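Local coordinates for arylalkylamine N-Acetyltransferase 2 (Aedes aegypti, PDB 4FD5), which probably transfers acyl groups from acyl-CoA to arylalkylamines, making N-acetyldopamine from dopamine and acetyl-CoA or long-chain N-acylserotonins from serotonin, at residues Arg134-Asp139 with Gly146-Leu151. Sequence-based numbering, arbitrary orientation.
Sequences RILSVD and GLAKKL
Leu147, Ala148 and Leu151, at the N-terminal end of helix 147-161, pack against Leu136 and Val138 at the end of strand 129-138, as the chain starts the beta-alpha-beta crossover that continues into strand 166-171. In GNAT enzymes the loop after this strand and the N-terminus of the helix usually bind the pyrophosphate of acyl-CoA; the same role here is inferred from the fold. Strand and helix run roughly antiparallel, their short axes inclined at 145° and 8.5 Å apart at closest approach. Gly146 takes the N-cap position, and its carbonyl O receives the N-H of Lys150 at 3.1 Å, within the first turn. Leu147 meets the strand through its CB, which lies near CG1 of Val138; its isobutyl group also packs on Ala76 of strand 75-85 and Phe11 of strand 10-13. One residue on, Ala148 brings its small CB to the strand surface, where it touches both CG2 of Val138, at 4.0 Å, and CD2 of Leu136. With CG1 of Val138 anti to the backbone N (chi1 178°), CG2 lies beside that N and is the methyl that reaches N of Ala148 at 3.8 Å. The carbonyl O of Ala148 lies 3.7 Å from CD1 of Leu136. A full turn after Leu147, Leu151 returns to the interface, and its side chain crosses that of Leu136 at a slant; its CD1 reaches CD1 of Leu136 at 4.1 Å and CG2 of Val138 at 4.3 Å. On the far face of the sheet, toward helix 19-29, Ser137 OG hydrogen-bonds to NE2 of His25, whereas its carbonyl O has CD1 of Leu151 nearby. Leu136, with CG anti to its backbone N (chi1 175°), ends at the helix with both methyls, CD2 on Ala148 and CD1 3.9 Å from CB of Leu151.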
loop_
_atom_site.group_PDB
_atom_site.type_symbol
_atom_site.label_atom_id
_atom_site.label_comp_id
_atom_site.label_asym_id
_atom_site.label_seq_id
_atom_site.Cartn_x
_atom_site.Cartn_y
_atom_site.Cartn_z
ATOM N N ARG A 134 0.450 -0.390 3.237
ATOM C CA ARG A 134 0.358 -1.030 1.930
ATOM C C ARG A 134 -0.767 -0.496 1.071
ATOM O O ARG A 134 -0.589 -0.322 -0.143
ATOM C CB ARG A 134 0.234 -2.544 2.083
ATOM C CG ARG A 134 1.476 -3.114 2.721
ATOM C CD ARG A 134 1.447 -4.643 2.832
ATOM N NE ARG A 134 2.739 -5.080 3.347
ATOM C CZ ARG A 134 2.972 -6.224 3.983
ATOM N NH1 ARG A 134 1.996 -7.105 4.179
ATOM N NH2 ARG A 134 4.202 -6.481 4.418
ATOM N N ILE A 135 -1.931 -0.285 1.686
ATOM C CA ILE A 135 -3.051 0.308 0.969
ATOM C C ILE A 135 -3.649 1.430 1.798
ATOM O O ILE A 135 -3.843 1.265 2.997
ATOM C CB ILE A 135 -4.171 -0.724 0.700
ATOM C CG1 ILE A 135 -3.697 -1.737 -0.344
ATOM C CG2 ILE A 135 -5.442 -0.023 0.239
ATOM C CD1 ILE A 135 -4.767 -2.755 -0.725
ATOM N N LEU A 136 -3.932 2.568 1.163
ATOM C CA LEU A 136 -4.689 3.644 1.800
ATOM C C LEU A 136 -5.840 3.966 0.860
ATOM O O LEU A 136 -5.615 4.358 -0.295
ATOM C CB LEU A 136 -3.797 4.878 2.007
ATOM C CG LEU A 136 -4.461 6.142 2.559
ATOM C CD1 LEU A 136 -5.053 5.887 3.939
ATOM C CD2 LEU A 136 -3.435 7.253 2.603
ATOM N N SER A 137 -7.063 3.793 1.352
ATOM C CA SER A 137 -8.247 3.832 0.486
ATOM C C SER A 137 -9.399 4.518 1.214
ATOM O O SER A 137 -9.653 4.218 2.378
ATOM C CB SER A 137 -8.658 2.391 0.121
ATOM O OG SER A 137 -9.834 2.392 -0.670
ATOM N N VAL A 138 -10.075 5.462 0.551
ATOM C CA VAL A 138 -11.234 6.119 1.146
ATOM C C VAL A 138 -12.364 6.124 0.126
ATOM O O VAL A 138 -12.174 6.559 -1.010
ATOM C CB VAL A 138 -10.918 7.575 1.566
ATOM C CG1 VAL A 138 -12.182 8.267 2.139
ATOM C CG2 VAL A 138 -9.780 7.599 2.563
ATOM N N ASP A 139 -13.516 5.603 0.531
ATOM C CA ASP A 139 -14.715 5.519 -0.299
ATOM C C ASP A 139 -15.126 6.930 -0.745
ATOM O O ASP A 139 -15.100 7.863 0.056
ATOM C CB ASP A 139 -15.837 4.864 0.517
ATOM C CG ASP A 139 -17.077 4.574 -0.310
ATOM O OD1 ASP A 139 -17.682 5.532 -0.831
ATOM O OD2 ASP A 139 -17.463 3.385 -0.433
ATOM N N GLY A 146 -11.151 14.327 5.655
ATOM C CA GLY A 146 -9.802 14.215 6.165
ATOM C C GLY A 146 -9.462 12.792 6.560
ATOM O O GLY A 146 -8.501 12.579 7.291
ATOM N N LEU A 147 -10.245 11.822 6.086
ATOM C CA LEU A 147 -10.045 10.441 6.540
ATOM C C LEU A 147 -8.710 9.818 6.130
ATOM O O LEU A 147 -8.123 9.067 6.905
ATOM C CB LEU A 147 -11.211 9.524 6.129
ATOM C CG LEU A 147 -12.573 9.857 6.730
ATOM C CD1 LEU A 147 -13.612 8.917 6.159
ATOM C CD2 LEU A 147 -12.534 9.764 8.251
ATOM N N ALA A 148 -8.215 10.096 4.928
ATOM C CA ALA A 148 -6.930 9.505 4.537
ATOM C C ALA A 148 -5.818 9.837 5.555
ATOM O O ALA A 148 -5.074 8.950 6.050
ATOM C CB ALA A 148 -6.547 9.949 3.124
ATOM N N LYS A 149 -5.720 11.126 5.888
ATOM C CA LYS A 149 -4.681 11.582 6.782
ATOM C C LYS A 149 -4.906 10.973 8.162
ATOM O O LYS A 149 -3.974 10.478 8.786
ATOM C CB LYS A 149 -4.667 13.114 6.842
ATOM C CG LYS A 149 -3.505 13.674 7.613
ATOM C CD LYS A 149 -3.520 15.193 7.471
ATOM C CE LYS A 149 -2.289 15.825 8.071
ATOM N NZ LYS A 149 -2.354 17.316 8.002
ATOM N N LYS A 150 -6.157 10.969 8.619
ATOM C CA LYS A 150 -6.468 10.402 9.932
ATOM C C LYS A 150 -6.137 8.909 10.010
ATOM O O LYS A 150 -5.674 8.433 11.039
ATOM C CB LYS A 150 -7.924 10.642 10.300
ATOM C CG LYS A 150 -8.276 12.124 10.434
ATOM C CD LYS A 150 -9.753 12.290 10.808
ATOM C CE LYS A 150 -10.160 13.757 10.887
ATOM N NZ LYS A 150 -9.399 14.474 11.945
ATOM N N LEU A 151 -6.371 8.182 8.926
ATOM C CA LEU A 151 -6.034 6.762 8.881
ATOM C C LEU A 151 -4.545 6.534 9.054
ATOM O O LEU A 151 -4.134 5.603 9.755
ATOM C CB LEU A 151 -6.544 6.128 7.582
ATOM C CG LEU A 151 -8.031 5.834 7.531
ATOM C CD1 LEU A 151 -8.471 5.581 6.096
ATOM C CD2 LEU A 151 -8.342 4.633 8.436
#